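Local coordinates for protein intradiol ring-cleavage dioxygenase (Streptomyces sp. SirexAA-E, PDB 4ILV) that probably cleaves the aromatic ring of catechol-type compounds between the two hydroxylated carbons, using a non-haem iron(III) centre and molecular oxygen, at residues Thr36-Met40 / Leu160-Leu165; Gly42-Lys46 / Tyr95-Gly99; Lys46-Arg52 / Gly99-His105; Val71-Lys77 / Phe182-Gln188; Thr80-Phe86 / Gly104-Ala110. The contacts are given in a common frame with arbitrary orientation. Residue numbers count along the deposited sequence, not the author numbering.

Interaction 1. Residues Thr36-Met40 / Leu160-Leu165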
# COMPACT_ATOMS: atom_id res chain seq x y z
N THR A 36 11.98 2.48 5.08
CA THR A 36 11.13 2.64 3.91
C THR A 36 11.17 4.07 3.36
O THR A 36 10.81 5.01 4.06
CB THR A 36 9.69 2.26 4.24
OG1 THR A 36 9.67 0.95 4.83
CG2 THR A 36 8.80 2.29 2.98
N PRO A 37 11.62 4.23 2.10
CA PRO A 37 11.73 5.56 1.48
C PRO A 37 10.37 6.22 1.34
O PRO A 37 9.36 5.52 1.17
CB PRO A 37 12.31 5.25 0.10
CG PRO A 37 12.98 3.94 0.24
CD PRO A 37 12.18 3.18 1.24
N ASP A 38 10.33 7.54 1.39
CA ASP A 38 9.07 8.26 1.21
C ASP A 38 8.88 8.67 -0.25
O ASP A 38 9.84 8.75 -1.01
CB ASP A 38 9.01 9.49 2.12
CG ASP A 38 10.12 10.47 1.85
OD1 ASP A 38 11.27 10.20 2.26
OD2 ASP A 38 9.85 11.52 1.23
N GLN A 39 7.63 8.92 -0.63
CA GLN A 39 7.32 9.41 -1.97
C GLN A 39 6.15 10.38 -1.89
O GLN A 39 5.51 10.52 -0.84
CB GLN A 39 6.98 8.26 -2.92
CG GLN A 39 8.16 7.37 -3.24
CD GLN A 39 8.04 6.67 -4.57
OE1 GLN A 39 6.94 6.30 -4.99
NE2 GLN A 39 9.17 6.48 -5.25
N MET A 40 5.87 11.06 -2.99
CA MET A 40 4.80 12.06 -2.97
C MET A 40 3.40 11.47 -2.75
O MET A 40 3.14 10.29 -3.03
CB MET A 40 4.87 12.94 -4.22
CG MET A 40 4.84 12.20 -5.55
SD MET A 40 4.94 13.37 -6.92
CE MET A 40 6.45 14.25 -6.50
N LEU A 160 9.38 7.99 -11.19
CA LEU A 160 9.07 7.93 -9.76
C LEU A 160 9.35 6.55 -9.17
O LEU A 160 9.42 6.40 -7.96
CB LEU A 160 7.60 8.27 -9.53
CG LEU A 160 7.24 9.69 -9.09
CD1 LEU A 160 7.48 10.68 -10.21
CD2 LEU A 160 5.79 9.74 -8.63
N PHE A 161 9.50 5.55 -10.03
CA PHE A 161 9.69 4.18 -9.59
C PHE A 161 10.94 4.04 -8.75
O PHE A 161 11.96 4.65 -9.05
CB PHE A 161 9.76 3.22 -10.78
CG PHE A 161 10.16 1.84 -10.40
CD1 PHE A 161 9.25 0.97 -9.83
CD2 PHE A 161 11.48 1.41 -10.58
CE1 PHE A 161 9.63 -0.31 -9.46
CE2 PHE A 161 11.86 0.13 -10.21
CZ PHE A 161 10.93 -0.73 -9.64
N ASP A 162 10.86 3.24 -7.69
CA ASP A 162 12.00 2.98 -6.81
C ASP A 162 11.99 1.50 -6.42
O ASP A 162 11.08 1.06 -5.72
CB ASP A 162 11.89 3.85 -5.56
CG ASP A 162 13.09 3.72 -4.62
OD1 ASP A 162 13.96 2.84 -4.84
OD2 ASP A 162 13.14 4.48 -3.63
N PRO A 163 13.01 0.74 -6.85
CA PRO A 163 13.10 -0.69 -6.56
C PRO A 163 13.06 -1.00 -5.06
O PRO A 163 12.68 -2.11 -4.69
CB PRO A 163 14.46 -1.09 -7.14
CG PRO A 163 15.20 0.19 -7.31
CD PRO A 163 14.16 1.20 -7.65
N ALA A 164 13.42 -0.04 -4.20
CA ALA A 164 13.33 -0.26 -2.75
C ALA A 164 11.86 -0.35 -2.30
O ALA A 164 11.57 -0.85 -1.21
CB ALA A 164 14.06 0.83 -1.99
N LEU A 165 10.94 0.11 -3.13
CA LEU A 165 9.53 0.08 -2.76
C LEU A 165 8.77 -1.04 -3.49
O LEU A 165 7.53 -1.05 -3.50
CB LEU A 165 8.89 1.44 -3.03
CG LEU A 165 9.47 2.57 -2.18
CD1 LEU A 165 9.09 3.93 -2.73
CD2 LEU A 165 9.02 2.46 -0.73
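Two loops of the intradiol dioxygenase beta-sandwich meet here: Thr36-Met40, near the start of the modelled chain, lies against Leu160-Leu165, part of the loop between strands 143-148 and 168-172. Leu165 fills the hollow under the first loop. Its CD2 lies 3.7 Å from Thr36 CG2 and 3.8 Å from Pro37 CD, and its CD1 is 3.5 Å from Gln39 CD. Beside it, Pro37 CG rests on Ala164 CB at 4.0 Å. An Asx turn shapes the second loop: Asp162 OD1 accepts from Ala164 N at 3.0 Å, and the Leu165 N to Asp162 O bond (2.8 Å) tightens the 3-10 segment 163-164. Strand 143-148 anchors the first loop as well, Pro37 O bonding to Thr145 and Gln39 OE1 to Tyr148. Toward the iron side Met40 CG touches Leu160 CD2 at 4.1 Å, with the Leu160 side chain about 8 Å from the metal. The one hydrogen bond directly joining the loops runs from Gln39 NE2 to Leu160 O, 2.7 Å long.

Interaction 2. Residues Gly42-Lys46 / Tyr95-Gly99. With FE (Fe (III) ion), chain C.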
# COMPACT_ATOMS: atom_id res chain seq x y z
N GLY A 42 0.47 12.70 -4.13
CA GLY A 42 -0.33 12.70 -5.35
C GLY A 42 -1.62 13.47 -5.12
O GLY A 42 -2.03 13.69 -3.98
N PRO A 43 -2.27 13.90 -6.22
CA PRO A 43 -3.50 14.70 -6.11
C PRO A 43 -4.70 13.90 -5.61
O PRO A 43 -5.66 14.50 -5.15
CB PRO A 43 -3.73 15.18 -7.55
CG PRO A 43 -3.05 14.17 -8.40
CD PRO A 43 -1.85 13.71 -7.62
N TYR A 44 -4.62 12.57 -5.64
CA TYR A 44 -5.79 11.72 -5.41
C TYR A 44 -5.99 11.20 -3.99
O TYR A 44 -6.82 10.33 -3.75
CB TYR A 44 -5.83 10.58 -6.43
CG TYR A 44 -5.80 11.10 -7.85
CD1 TYR A 44 -6.57 12.19 -8.23
CD2 TYR A 44 -4.95 10.55 -8.80
CE1 TYR A 44 -6.53 12.69 -9.51
CE2 TYR A 44 -4.90 11.04 -10.10
CZ TYR A 44 -5.70 12.12 -10.45
OH TYR A 44 -5.66 12.62 -11.73
N PHE A 45 -5.22 11.72 -3.04
CA PHE A 45 -5.46 11.38 -1.64
C PHE A 45 -6.72 12.07 -1.11
O PHE A 45 -7.01 13.21 -1.48
CB PHE A 45 -4.25 11.76 -0.77
CG PHE A 45 -4.48 11.55 0.70
CD1 PHE A 45 -4.53 10.27 1.24
CD2 PHE A 45 -4.65 12.64 1.55
CE1 PHE A 45 -4.74 10.08 2.60
CE2 PHE A 45 -4.87 12.45 2.92
CZ PHE A 45 -4.91 11.17 3.44
N LYS A 46 -7.45 11.38 -0.25
CA LYS A 46 -8.57 11.98 0.47
C LYS A 46 -8.43 11.63 1.95
O LYS A 46 -8.31 10.46 2.31
CB LYS A 46 -9.91 11.46 -0.07
CG LYS A 46 -10.29 12.02 -1.42
CD LYS A 46 -11.69 11.58 -1.86
CE LYS A 46 -12.78 12.16 -0.98
NZ LYS A 46 -14.14 11.75 -1.47
N TYR A 95 -9.41 6.70 -9.69
CA TYR A 95 -9.52 6.93 -8.25
C TYR A 95 -10.91 7.48 -7.95
O TYR A 95 -11.49 8.21 -8.76
CB TYR A 95 -8.47 7.94 -7.75
CG TYR A 95 -7.04 7.43 -7.76
CD1 TYR A 95 -6.46 6.91 -6.59
CD2 TYR A 95 -6.27 7.47 -8.91
CE1 TYR A 95 -5.15 6.43 -6.59
CE2 TYR A 95 -4.94 7.01 -8.91
CZ TYR A 95 -4.40 6.48 -7.75
OH TYR A 95 -3.09 6.01 -7.73
N ASP A 96 -11.43 7.16 -6.77
CA ASP A 96 -12.75 7.67 -6.39
C ASP A 96 -12.60 9.00 -5.66
O ASP A 96 -12.12 9.03 -4.53
CB ASP A 96 -13.48 6.63 -5.51
CG ASP A 96 -14.91 7.04 -5.16
OD1 ASP A 96 -15.42 8.05 -5.69
OD2 ASP A 96 -15.52 6.33 -4.34
N MET A 97 -13.00 10.09 -6.31
CA MET A 97 -12.90 11.42 -5.71
C MET A 97 -14.18 11.88 -5.02
O MET A 97 -14.18 12.82 -4.23
CB MET A 97 -12.48 12.47 -6.74
CG MET A 97 -11.08 12.27 -7.32
SD MET A 97 -9.80 11.82 -6.12
CE MET A 97 -9.80 13.22 -5.00
N THR A 98 -15.29 11.22 -5.33
CA THR A 98 -16.57 11.61 -4.76
C THR A 98 -16.82 10.81 -3.49
O THR A 98 -17.33 11.34 -2.50
CB THR A 98 -17.73 11.48 -5.78
OG1 THR A 98 -18.10 10.11 -5.94
CG2 THR A 98 -17.29 12.03 -7.12
N GLY A 99 -16.47 9.52 -3.53
CA GLY A 99 -16.54 8.67 -2.34
C GLY A 99 -15.20 8.14 -1.86
O GLY A 99 -14.15 8.75 -2.07
FE FE C . -1.53 7.30 -7.95
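Lys46, Tyr44 and Met97 bury the most surface where Gly42-Lys46 meets Tyr95-Gly99, beside the iron(III) site. Lys46 reaches along the second loop to its backbone carbonyls: NZ donates to Met97 O at 3.0 Å and to Gly99 O at 3.1 Å, so a cationic end is held by neutral oxygens. Tyr44, in the type I turn from Gly42 to Phe45, packs against the iron ligand Tyr95. The rings are near parallel (29°) but slid apart, with centroids 4.9 Å apart and little overlap; Tyr44 CB makes a CH-pi contact, 3.9 Å from the Tyr95 ring centroid. Met97 lies between Tyr44 and Lys46. Its CE is 3.8 Å from Lys46 CG, and its SD makes an oblique Met-aromatic contact, 3.9 Å from Tyr44 CD1. Asp96 shapes the bend beyond Tyr95 with an Asx motif, OD1 accepting from Gly99 N at 2.8 Å. Tyr95 OH binds the iron at 2.0 Å, and Tyr124, His130 and His132 are the other protein ligands, the two-tyrosine, two-histidine set of intradiol dioxygenases. Both loops lean on Arg103 of strand 103-107, while Tyr95 and Phe45 also touch strand 83-87, at Trp87 and Asp85 respectively.

Interaction 3. Residues Lys46-Arg52 / Gly99-His105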
# COMPACT_ATOMS: atom_id res chain seq x y z
N LYS A 46 -7.45 11.38 -0.25
CA LYS A 46 -8.57 11.98 0.47
C LYS A 46 -8.43 11.63 1.95
O LYS A 46 -8.31 10.46 2.31
CB LYS A 46 -9.91 11.46 -0.07
CG LYS A 46 -10.29 12.02 -1.42
CD LYS A 46 -11.69 11.58 -1.86
CE LYS A 46 -12.78 12.16 -0.98
NZ LYS A 46 -14.14 11.75 -1.47
N PRO A 47 -8.41 12.66 2.81
CA PRO A 47 -8.35 12.38 4.25
C PRO A 47 -9.64 11.71 4.71
O PRO A 47 -10.62 11.71 3.96
CB PRO A 47 -8.21 13.77 4.87
CG PRO A 47 -8.78 14.70 3.86
CD PRO A 47 -8.44 14.10 2.53
N ASP A 48 -9.62 11.14 5.91
CA ASP A 48 -10.80 10.56 6.54
C ASP A 48 -11.29 9.27 5.90
O ASP A 48 -12.49 9.07 5.78
CB ASP A 48 -11.95 11.58 6.62
CG ASP A 48 -11.56 12.82 7.41
OD1 ASP A 48 -10.88 12.68 8.45
OD2 ASP A 48 -11.95 13.94 6.99
N SER A 49 -10.36 8.40 5.49
CA SER A 49 -10.73 7.09 4.98
C SER A 49 -11.38 6.31 6.12
O SER A 49 -11.10 6.59 7.29
CB SER A 49 -9.50 6.32 4.46
OG SER A 49 -8.66 5.87 5.53
N PRO A 50 -12.28 5.37 5.79
CA PRO A 50 -12.91 4.53 6.81
C PRO A 50 -11.94 3.48 7.32
O PRO A 50 -10.97 3.16 6.64
CB PRO A 50 -14.05 3.86 6.04
CG PRO A 50 -13.55 3.80 4.63
CD PRO A 50 -12.76 5.05 4.43
N PRO A 51 -12.19 2.93 8.52
CA PRO A 51 -11.34 1.81 8.93
C PRO A 51 -11.80 0.49 8.31
O PRO A 51 -12.94 0.05 8.53
CB PRO A 51 -11.53 1.78 10.45
CG PRO A 51 -12.92 2.35 10.66
CD PRO A 51 -13.15 3.34 9.56
N ARG A 52 -10.92 -0.13 7.52
CA ARG A 52 -11.16 -1.45 6.95
C ARG A 52 -9.88 -2.04 6.36
O ARG A 52 -9.08 -1.33 5.77
CB ARG A 52 -12.23 -1.38 5.85
CG ARG A 52 -11.98 -0.34 4.77
CD ARG A 52 -13.19 -0.25 3.80
NE ARG A 52 -13.13 0.95 2.95
CZ ARG A 52 -14.19 1.46 2.31
NH1 ARG A 52 -14.06 2.56 1.57
NH2 ARG A 52 -15.39 0.90 2.43
N GLY A 99 -16.47 9.52 -3.53
CA GLY A 99 -16.54 8.67 -2.34
C GLY A 99 -15.20 8.14 -1.86
O GLY A 99 -14.15 8.75 -2.07
N PHE A 100 -15.23 6.96 -1.24
CA PHE A 100 -14.03 6.40 -0.65
C PHE A 100 -13.77 4.98 -1.11
O PHE A 100 -13.08 4.21 -0.42
CB PHE A 100 -14.09 6.50 0.88
CG PHE A 100 -13.94 7.91 1.40
CD1 PHE A 100 -12.72 8.38 1.83
CD2 PHE A 100 -15.04 8.76 1.45
CE1 PHE A 100 -12.58 9.67 2.30
CE2 PHE A 100 -14.91 10.05 1.91
CZ PHE A 100 -13.68 10.51 2.34
N ALA A 101 -14.30 4.62 -2.27
CA ALA A 101 -13.96 3.32 -2.82
C ALA A 101 -12.43 3.21 -2.96
O ALA A 101 -11.76 4.17 -3.36
CB ALA A 101 -14.65 3.09 -4.16
N PHE A 102 -11.89 2.05 -2.61
CA PHE A 102 -10.45 1.80 -2.66
C PHE A 102 -9.64 2.73 -1.80
O PHE A 102 -8.48 3.05 -2.11
CB PHE A 102 -9.95 1.77 -4.11
CG PHE A 102 -10.40 0.55 -4.83
CD1 PHE A 102 -9.77 -0.67 -4.60
CD2 PHE A 102 -11.48 0.59 -5.69
CE1 PHE A 102 -10.19 -1.81 -5.23
CE2 PHE A 102 -11.92 -0.56 -6.34
CZ PHE A 102 -11.27 -1.76 -6.11
N ARG A 103 -10.25 3.15 -0.70
CA ARG A 103 -9.59 3.90 0.35
C ARG A 103 -9.95 3.22 1.67
O ARG A 103 -11.12 2.92 1.93
CB ARG A 103 -10.05 5.36 0.35
CG ARG A 103 -9.99 6.03 -1.03
CD ARG A 103 -10.39 7.49 -0.97
NE ARG A 103 -10.33 8.12 -2.29
CZ ARG A 103 -9.22 8.65 -2.81
NH1 ARG A 103 -9.27 9.21 -4.02
NH2 ARG A 103 -8.07 8.60 -2.14
N GLY A 104 -8.95 2.95 2.50
CA GLY A 104 -9.21 2.35 3.80
C GLY A 104 -7.96 2.29 4.66
O GLY A 104 -6.87 2.10 4.14
N HIS A 105 -8.11 2.45 5.97
CA HIS A 105 -6.96 2.41 6.88
C HIS A 105 -7.11 1.35 7.95
O HIS A 105 -8.22 0.84 8.20
CB HIS A 105 -6.73 3.78 7.53
CG HIS A 105 -7.78 4.17 8.53
ND1 HIS A 105 -8.84 4.99 8.22
CD2 HIS A 105 -7.91 3.87 9.84
CE1 HIS A 105 -9.59 5.16 9.29
NE2 HIS A 105 -9.05 4.49 10.29
O HOH W 1 -7.53 8.44 0.60
O HOH W 2 -6.36 -0.58 5.44
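Lys46 opens the proline-rich segment Lys46-Arg52, whose later residues lie beside edge strand 103-107 of an antiparallel sheet. Lys46 NZ donates to Gly99 O (3.1 Å) and to Met97 O, and sits over the Phe100 face in a cation-pi contact, 4.2 Å from the ring centroid. Its CD covers the Arg103 guanidinium, 3.7 Å from NE, and water 1 bridges Lys46 N and Arg103 NH2, which also donates to Tyr44 O. Pro47 O meets the edge of the Phe100 ring, 3.3 Å from CE1. Ser49 OG accepts from His105 ND1 at 2.8 Å. Pro50 O accepts from His105 N at 3.0 Å. Pro51 pairs with His105 in a single beta bridge, laying its CA over the imidazole face. Arg52 N donates to His105 O (2.9 Å), while its NE and NH1 both reach Arg103 O at 3.0 Å, at the end of the Phe100-Arg103 type II turn. The segment borders strand 103-107, whose other neighbour is strand 83-87; from there Asp85 bonds to Ser49 OG.

Interaction 4. Residues Val71-Lys77 / Phe182-Gln188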
# COMPACT_ATOMS: atom_id res chain seq x y z
N VAL A 71 5.32 -4.08 10.15
CA VAL A 71 5.96 -2.79 10.31
C VAL A 71 7.04 -2.93 11.39
O VAL A 71 6.73 -3.28 12.52
CB VAL A 71 4.94 -1.70 10.73
CG1 VAL A 71 5.66 -0.37 10.95
CG2 VAL A 71 3.82 -1.56 9.67
N PHE A 72 8.30 -2.68 11.03
CA PHE A 72 9.38 -2.76 12.02
C PHE A 72 9.87 -1.37 12.35
O PHE A 72 9.68 -0.44 11.57
CB PHE A 72 10.55 -3.58 11.48
CG PHE A 72 10.22 -5.04 11.24
CD1 PHE A 72 10.22 -5.95 12.29
CD2 PHE A 72 9.89 -5.49 9.96
CE1 PHE A 72 9.90 -7.29 12.08
CE2 PHE A 72 9.58 -6.83 9.73
CZ PHE A 72 9.58 -7.73 10.79
N GLY A 73 10.49 -1.23 13.52
CA GLY A 73 11.17 -0.01 13.89
C GLY A 73 12.67 -0.17 13.70
O GLY A 73 13.11 -1.10 13.04
N ARG A 74 13.44 0.73 14.31
CA ARG A 74 14.89 0.81 14.12
C ARG A 74 15.66 -0.43 14.56
O ARG A 74 16.79 -0.65 14.10
CB ARG A 74 15.46 2.02 14.88
CG ARG A 74 15.39 3.35 14.13
CD ARG A 74 16.27 4.41 14.80
NE ARG A 74 15.62 5.72 14.86
CZ ARG A 74 16.20 6.83 15.29
NH1 ARG A 74 17.47 6.82 15.69
NH2 ARG A 74 15.52 7.98 15.31
N ALA A 75 15.11 -1.22 15.47
CA ALA A 75 15.85 -2.38 15.95
C ALA A 75 15.33 -3.70 15.38
O ALA A 75 15.56 -4.75 15.97
CB ALA A 75 15.86 -2.43 17.46
N CYS A 76 14.62 -3.63 14.24
CA CYS A 76 14.05 -4.81 13.60
C CYS A 76 13.01 -5.49 14.51
O CYS A 76 12.80 -6.70 14.43
CB CYS A 76 15.14 -5.83 13.22
SG CYS A 76 16.30 -5.36 11.91
N LYS A 77 12.35 -4.72 15.36
CA LYS A 77 11.31 -5.30 16.19
C LYS A 77 9.96 -4.77 15.73
O LYS A 77 9.85 -3.62 15.30
CB LYS A 77 11.56 -4.98 17.66
CG LYS A 77 12.69 -5.81 18.27
CD LYS A 77 12.69 -5.75 19.79
CE LYS A 77 13.66 -4.70 20.32
NZ LYS A 77 13.71 -4.68 21.81
N PHE A 182 7.47 -2.74 6.12
CA PHE A 182 7.87 -1.35 6.34
C PHE A 182 8.93 -1.31 7.44
O PHE A 182 8.89 -2.09 8.39
CB PHE A 182 6.69 -0.49 6.80
CG PHE A 182 5.57 -0.38 5.79
CD1 PHE A 182 4.64 -1.40 5.64
CD2 PHE A 182 5.44 0.76 5.01
CE1 PHE A 182 3.60 -1.29 4.72
CE2 PHE A 182 4.39 0.87 4.08
CZ PHE A 182 3.48 -0.15 3.94
N VAL A 183 9.88 -0.39 7.30
CA VAL A 183 10.80 -0.07 8.39
C VAL A 183 10.71 1.44 8.62
O VAL A 183 11.01 2.22 7.72
CB VAL A 183 12.23 -0.47 8.04
CG1 VAL A 183 13.19 -0.07 9.17
CG2 VAL A 183 12.30 -1.96 7.80
N LEU A 184 10.22 1.83 9.79
CA LEU A 184 10.05 3.23 10.13
C LEU A 184 11.15 3.69 11.08
O LEU A 184 11.64 2.92 11.90
CB LEU A 184 8.70 3.45 10.81
CG LEU A 184 7.47 2.95 10.06
CD1 LEU A 184 6.22 3.26 10.88
CD2 LEU A 184 7.40 3.58 8.69
N ASP A 185 11.48 4.98 10.99
CA ASP A 185 12.51 5.58 11.83
C ASP A 185 11.98 5.81 13.25
O ASP A 185 11.68 6.94 13.65
CB ASP A 185 12.98 6.89 11.20
CG ASP A 185 14.23 7.44 11.85
OD1 ASP A 185 14.45 8.67 11.76
OD2 ASP A 185 14.99 6.63 12.43
N VAL A 186 11.87 4.72 14.01
CA VAL A 186 11.36 4.72 15.37
C VAL A 186 12.33 3.95 16.27
O VAL A 186 12.51 2.75 16.10
CB VAL A 186 9.98 4.04 15.44
CG1 VAL A 186 9.52 3.87 16.88
CG2 VAL A 186 8.96 4.81 14.61
N ALA A 187 12.91 4.65 17.24
CA ALA A 187 13.94 4.07 18.11
C ALA A 187 13.42 2.92 18.97
O ALA A 187 12.31 2.98 19.51
CB ALA A 187 14.56 5.15 18.98
N GLN A 188 14.24 1.87 19.09
CA GLN A 188 13.87 0.69 19.86
C GLN A 188 15.05 0.20 20.72
O GLN A 188 14.88 -0.63 21.61
CB GLN A 188 13.40 -0.44 18.92
CG GLN A 188 12.17 -0.12 18.07
CD GLN A 188 11.75 -1.30 17.20
OE1 GLN A 188 12.49 -1.74 16.32
NE2 GLN A 188 10.57 -1.85 17.46
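Gly73 forms the hollow into which the Gln188 side chain fits: a CB there would clash with Gln188 CD. The first segment curls round the Gln188 side-chain amide as a type I turn from Gly73 to Cys76, while Ala75 CB abuts Gln188 CB at 3.5 Å. Before the turn, strands 64-72 and 175-183 of the beta-sandwich end side by side, pairing in parallel at Val71-Phe182 and Phe72-Val183. On the inner face Val71 packs on Phe182 and Leu184, its CG2 4.1 Å from Phe182 CD1 and its CG1 3.7 Å from Leu184 CD1. Backbone bonds join Phe72 N to Phe182 O (2.8 Å), Leu184 N to Phe72 O and Arg74 N to Val186 O (both 2.9 Å). Gln188 OE1 accepts from Ala75 N (2.8 Å) and Lys77 N (3.1 Å), and its NE2 donates to Lys77 O (2.9 Å). The pairing outlasts the strands through backbone and amide bonds, whereas the Arg74 NE-Asp185 OD2 salt bridge (2.7 Å) lies on the solvent-exposed surface, with Arg74 poorly ordered.

Interaction 5. Residues Thr80-Phe86 / Gly104-Ala110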
# COMPACT_ATOMS: atom_id res chain seq x y z
N THR A 80 3.66 -1.87 17.16
CA THR A 80 2.24 -2.03 17.40
C THR A 80 1.52 -0.68 17.28
O THR A 80 2.11 0.38 17.51
CB THR A 80 2.00 -2.67 18.79
OG1 THR A 80 0.65 -3.17 18.87
CG2 THR A 80 2.25 -1.67 19.90
N GLY A 81 0.25 -0.70 16.87
CA GLY A 81 -0.54 0.51 16.79
C GLY A 81 -0.13 1.48 15.68
O GLY A 81 -0.46 2.66 15.73
N VAL A 82 0.58 0.99 14.68
CA VAL A 82 0.94 1.85 13.56
C VAL A 82 -0.27 2.03 12.65
O VAL A 82 -0.90 1.05 12.28
CB VAL A 82 2.09 1.27 12.74
CG1 VAL A 82 2.39 2.17 11.52
CG2 VAL A 82 3.33 1.10 13.63
N LEU A 83 -0.57 3.28 12.30
CA LEU A 83 -1.63 3.58 11.34
C LEU A 83 -1.13 3.39 9.90
O LEU A 83 -0.13 3.97 9.49
CB LEU A 83 -2.13 5.02 11.56
CG LEU A 83 -3.21 5.68 10.69
CD1 LEU A 83 -2.70 6.20 9.34
CD2 LEU A 83 -4.40 4.75 10.50
N LEU A 84 -1.83 2.55 9.13
CA LEU A 84 -1.58 2.39 7.71
C LEU A 84 -2.83 2.77 6.91
O LEU A 84 -3.87 2.16 7.06
CB LEU A 84 -1.19 0.95 7.39
CG LEU A 84 0.12 0.49 8.04
CD1 LEU A 84 0.27 -1.00 7.91
CD2 LEU A 84 1.29 1.20 7.36
N ASP A 85 -2.71 3.79 6.07
CA ASP A 85 -3.84 4.35 5.33
C ASP A 85 -3.56 4.15 3.85
O ASP A 85 -2.69 4.82 3.29
CB ASP A 85 -3.97 5.83 5.69
CG ASP A 85 -5.23 6.49 5.11
OD1 ASP A 85 -6.15 5.77 4.66
OD2 ASP A 85 -5.31 7.74 5.12
N PHE A 86 -4.29 3.23 3.23
CA PHE A 86 -4.05 2.86 1.83
C PHE A 86 -5.05 3.54 0.89
O PHE A 86 -6.21 3.72 1.24
CB PHE A 86 -4.18 1.35 1.65
CG PHE A 86 -3.08 0.53 2.30
CD1 PHE A 86 -1.89 0.31 1.63
CD2 PHE A 86 -3.26 -0.05 3.55
CE1 PHE A 86 -0.90 -0.47 2.19
CE2 PHE A 86 -2.27 -0.84 4.12
CZ PHE A 86 -1.09 -1.05 3.45
N GLY A 104 -8.95 2.95 2.50
CA GLY A 104 -9.21 2.35 3.80
C GLY A 104 -7.96 2.29 4.66
O GLY A 104 -6.87 2.10 4.14
N HIS A 105 -8.11 2.45 5.97
CA HIS A 105 -6.96 2.41 6.88
C HIS A 105 -7.11 1.35 7.95
O HIS A 105 -8.22 0.84 8.20
CB HIS A 105 -6.73 3.78 7.53
CG HIS A 105 -7.78 4.17 8.53
ND1 HIS A 105 -8.84 4.99 8.22
CD2 HIS A 105 -7.91 3.87 9.84
CE1 HIS A 105 -9.59 5.16 9.29
NE2 HIS A 105 -9.05 4.49 10.29
N GLN A 106 -5.99 1.05 8.60
CA GLN A 106 -5.93 0.02 9.64
C GLN A 106 -4.78 0.31 10.59
O GLN A 106 -3.93 1.16 10.32
CB GLN A 106 -5.73 -1.36 9.02
CG GLN A 106 -4.40 -1.51 8.27
CD GLN A 106 -4.28 -2.83 7.56
OE1 GLN A 106 -3.80 -3.81 8.13
NE2 GLN A 106 -4.71 -2.87 6.30
N PHE A 107 -4.75 -0.41 11.71
CA PHE A 107 -3.69 -0.30 12.70
C PHE A 107 -3.00 -1.64 12.88
O PHE A 107 -3.66 -2.69 12.83
CB PHE A 107 -4.25 0.17 14.04
CG PHE A 107 -4.81 1.56 14.00
CD1 PHE A 107 -4.03 2.64 14.38
CD2 PHE A 107 -6.10 1.79 13.56
CE1 PHE A 107 -4.53 3.94 14.34
CE2 PHE A 107 -6.61 3.08 13.51
CZ PHE A 107 -5.82 4.15 13.90
N THR A 108 -1.68 -1.63 13.05
CA THR A 108 -0.97 -2.89 13.23
C THR A 108 -1.29 -3.46 14.59
O THR A 108 -1.42 -2.73 15.58
CB THR A 108 0.56 -2.75 13.10
OG1 THR A 108 1.04 -1.76 14.01
CG2 THR A 108 0.96 -2.39 11.68
N GLY A 109 -1.41 -4.79 14.65
CA GLY A 109 -1.69 -5.45 15.91
C GLY A 109 -0.45 -5.67 16.76
O GLY A 109 0.61 -5.09 16.52
N ALA A 110 -0.60 -6.52 17.77
CA ALA A 110 0.48 -6.82 18.69
C ALA A 110 1.70 -7.37 17.96
O ALA A 110 2.84 -7.06 18.32
CB ALA A 110 0.01 -7.80 19.75
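Backbone hydrogen bonds dominate. Leu84 and Gln106 form a hydrogen-bonded pair, with Leu84 N to Gln106 O and Gln106 N to Leu84 O both 2.8 Å; Phe86 and Gly104 form another, Phe86 N to Gly104 O at 3.0 Å and Gly104 N to Phe86 O at 3.1 Å. Between and beyond them Asp85-His105 and Leu83-Phe107 are non-hydrogen-bonded pairs, their CA atoms 4.0 and 4.6 Å apart. Thr108 N to Val82 O (2.9 Å) and Gly81 N to Thr108 O (2.9 Å) carry the pairing past the strand ends. These are antiparallel neighbours, strands 83-87 and 103-107, in one sheet of the beta-sandwich, with 103-107 at its edge. Side-chain hydroxyls add to the bonding: Thr108 OG1 accepts from Val82 N at 2.9 Å and also pairs with Leu79 O, while Thr80 OG1 gives Gly109 O a weak bond of 3.0 Å. Apolar contacts divide between the faces. On that of Leu83, Asp85, His105 and Phe107, Leu83 CD2 makes a CH-pi contact 4.0 Å from the Phe107 ring centroid. On the other, Leu84 and Phe86 turn toward the opposing sheet, touching Phe114 of strand 113-119, and Leu84 CD1 meets Thr108 CG2 at 4.1 Å.

In the fold
The five contacts tie together a two-sheet beta-sandwich and the loops around its iron site. Interactions 2, 3 and 5 form a continuous series: 2 and 3 have centres 9 Å apart and share Lys46 and Gly99, while 3 and 5 share Gly104 and His105 on strand 103-107. Interaction 4 belongs to the mixed sheet, its Val71 packing across the core on Val82, Leu84 and Thr108 of interaction 5, about 14 Å away between centres. Interaction 1 joins this sheet through Thr36 and Val183. Along the chain, 36-40, 42-46 and 46-52 succeed one another, so the N-terminal arm passes from a loop near 160-165, past iron ligand Tyr95, to edge strand 103-107 of the antiparallel sheet.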